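PDB 6IV9: Cas13d from uncultured Ruminococcus sp, which probably processes its own CRISPR RNA and, guided by it, cleaves complementary target RNA through two HEPN domains. Local coordinates for residues 727-730 with 731-735. The protein carries 2 engineered substitutions. Residues are numbered along the deposited sequence; the frame is centred on the assembly and turned at random.
Sequences YLTV and MYLLV. With nucleotides of chain B.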
loop_
_atom_site.group_PDB
_atom_site.type_symbol
_atom_site.label_atom_id
_atom_site.label_comp_id
_atom_site.label_asym_id
_atom_site.label_seq_id
_atom_site.Cartn_x
_atom_site.Cartn_y
_atom_site.Cartn_z
ATOM N N TYR A 727 -9.709 19.930 9.184
ATOM C CA TYR A 727 -9.086 19.483 10.449
ATOM C C TYR A 727 -8.728 18.001 10.349
ATOM O O TYR A 727 -7.617 17.645 10.627
ATOM C CB TYR A 727 -10.056 19.698 11.612
ATOM C CG TYR A 727 -9.629 19.057 12.902
ATOM C CD1 TYR A 727 -8.457 19.419 13.515
ATOM C CD2 TYR A 727 -10.370 18.057 13.491
ATOM C CE1 TYR A 727 -8.045 18.836 14.693
ATOM C CE2 TYR A 727 -9.970 17.452 14.666
ATOM C CZ TYR A 727 -8.800 17.843 15.276
ATOM O OH TYR A 727 -8.370 17.265 16.419
ATOM N N LEU A 728 -9.663 17.182 9.901
ATOM C CA LEU A 728 -9.378 15.733 9.785
ATOM C C LEU A 728 -8.264 15.487 8.764
ATOM O O LEU A 728 -7.439 14.643 9.006
ATOM C CB LEU A 728 -10.663 15.011 9.388
ATOM C CG LEU A 728 -11.723 14.958 10.475
ATOM C CD1 LEU A 728 -12.981 14.287 9.974
ATOM C CD2 LEU A 728 -11.189 14.263 11.703
ATOM N N THR A 729 -8.303 16.190 7.643
ATOM C CA THR A 729 -7.279 16.010 6.590
ATOM C C THR A 729 -5.899 16.373 7.138
ATOM O O THR A 729 -4.986 15.615 6.946
ATOM C CB THR A 729 -7.581 16.867 5.360
ATOM O OG1 THR A 729 -8.840 16.471 4.840
ATOM C CG2 THR A 729 -6.529 16.736 4.288
ATOM N N VAL A 730 -5.785 17.485 7.835
ATOM C CA VAL A 730 -4.438 17.892 8.315
ATOM C C VAL A 730 -3.875 16.869 9.310
ATOM O O VAL A 730 -2.736 16.516 9.203
ATOM C CB VAL A 730 -4.495 19.310 8.906
ATOM C CG1 VAL A 730 -3.259 19.634 9.703
ATOM C CG2 VAL A 730 -4.751 20.346 7.833
ATOM N N MET A 731 -4.668 16.453 10.283
ATOM C CA MET A 731 -4.190 15.464 11.277
ATOM C C MET A 731 -3.909 14.120 10.586
ATOM O O MET A 731 -2.952 13.489 10.915
ATOM C CB MET A 731 -5.168 15.334 12.445
ATOM C CG MET A 731 -5.412 16.651 13.146
ATOM S SD MET A 731 -3.947 17.690 13.416
ATOM C CE MET A 731 -3.004 16.681 14.543
ATOM N N TYR A 732 -4.751 13.735 9.641
ATOM C CA TYR A 732 -4.568 12.461 8.910
ATOM C C TYR A 732 -3.241 12.490 8.148
ATOM O O TYR A 732 -2.494 11.563 8.242
ATOM C CB TYR A 732 -5.739 12.251 7.955
ATOM C CG TYR A 732 -5.464 11.374 6.767
ATOM C CD1 TYR A 732 -5.420 10.003 6.879
ATOM C CD2 TYR A 732 -5.265 11.926 5.521
ATOM C CE1 TYR A 732 -5.164 9.206 5.786
ATOM C CE2 TYR A 732 -5.003 11.144 4.418
ATOM C CZ TYR A 732 -4.959 9.777 4.552
ATOM O OH TYR A 732 -4.732 9.004 3.471
ATOM N N LEU A 733 -2.943 13.603 7.489
ATOM C CA LEU A 733 -1.697 13.720 6.690
ATOM C C LEU A 733 -0.500 13.515 7.625
ATOM O O LEU A 733 0.422 12.820 7.264
ATOM C CB LEU A 733 -1.680 15.128 6.102
ATOM C CG LEU A 733 -1.834 15.290 4.598
ATOM C CD1 LEU A 733 -2.353 14.072 3.885
ATOM C CD2 LEU A 733 -2.597 16.541 4.240
ATOM N N LEU A 734 -0.551 14.095 8.812
ATOM C CA LEU A 734 0.577 13.936 9.754
ATOM C C LEU A 734 0.737 12.476 10.193
ATOM O O LEU A 734 1.822 11.959 10.074
ATOM C CB LEU A 734 0.295 14.816 10.970
ATOM C CG LEU A 734 1.222 14.597 12.154
ATOM C CD1 LEU A 734 2.634 15.011 11.814
ATOM C CD2 LEU A 734 0.722 15.335 13.372
ATOM N N VAL A 735 -0.334 11.849 10.667
ATOM C CA VAL A 735 -0.242 10.442 11.150
ATOM C C VAL A 735 0.111 9.502 9.991
ATOM O O VAL A 735 1.013 8.713 10.147
ATOM C CB VAL A 735 -1.530 10.020 11.878
ATOM C CG1 VAL A 735 -1.510 8.570 12.297
ATOM C CG2 VAL A 735 -1.822 10.915 13.063
ATOM P P U B 38 -4.196 12.241 0.365
ATOM O OP1 U B 38 -3.397 11.653 1.390
ATOM O OP2 U B 38 -5.421 11.645 -0.099
ATOM O "O5'" U B 38 -4.518 13.700 0.909
ATOM C "C5'" U B 38 -5.417 14.486 0.222
ATOM C "C4'" U B 38 -5.281 15.922 0.683
ATOM O "O4'" U B 38 -3.912 16.341 0.483
ATOM C "C3'" U B 38 -6.104 16.858 -0.178
ATOM O "O3'" U B 38 -7.406 16.941 0.409
ATOM C "C2'" U B 38 -5.323 18.170 -0.097
ATOM O "O2'" U B 38 -5.560 18.857 1.110
ATOM C "C1'" U B 38 -3.890 17.664 -0.028
ATOM N N1 U B 38 -3.210 17.667 -1.325
ATOM C C2 U B 38 -1.841 17.881 -1.306
ATOM O O2 U B 38 -1.218 18.068 -0.266
ATOM N N3 U B 38 -1.232 17.841 -2.543
ATOM C C4 U B 38 -1.843 17.591 -3.772
ATOM O O4 U B 38 -1.162 17.574 -4.810
ATOM C C5 U B 38 -3.257 17.324 -3.690
ATOM C C6 U B 38 -3.875 17.373 -2.496
#
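Two successive turns of the long helix 713-760 form a buried RNA-facing stripe here, with Thr729, Tyr732 and Leu733 turned to the backbone of U38 of chain B and Tyr727 and Met731 packed into protein. This face lines the bound RNA, probably the crRNA of the binary complex, by packing on the sugar and phosphate of U38 of chain B; none of these contacts reaches the base. Four i to i+4 bonds define the helix, among them Met731 N to Tyr727 O and the shorter Tyr732 N to Leu728 O, 2.9 Å. On the RNA side, Thr729 and Leu733 lie alongside each other and point the same way, with Thr729 CG2 3.9 Å from Leu733 CD2. The Thr729 methyl is set anti to the backbone N, and CG2 also reaches C4' of U38 of chain B. Thr729 OG1 sits beside the backbone N of Thr729 and hydrogen-bonds to Gly725 O. Leu733 CD1 comes within 3.6 Å of OP1 of U38 of chain B, whereas CD2 turns back to the threonine; chi1 of -112° and chi2 of 16°, both far from staggered values, are consistent with a side chain held between Thr729 and that phosphate, with Val657 of helix 651-660 also touching it. Cutting Leu733 back to an alanine removes both methyls, which is likely to leave Thr729 CG2 without its apolar neighbour and a gap beside the phosphate of U38 of chain B. Tyr732 presents its ring edge to the same OP1, 3.5 Å from CE2, and Tyr634 of helix 630-638 meets that ring edge-to-face. On the protein side, Tyr727 and Met731 make an oblique Met-aromatic contact; Met731 packs on Ile644, Val647 and Leu635, Tyr727 lies against Arg645, and the tyrosine OH bonds to Ile590 O. Met731 CG stands beside the backbone N and the bend at chi2 puts SD 5.4 Å from the Tyr727 ring centroid, 49° off its normal; the closer touch is Met731 CG against Tyr727 CE1, 3.8 Å.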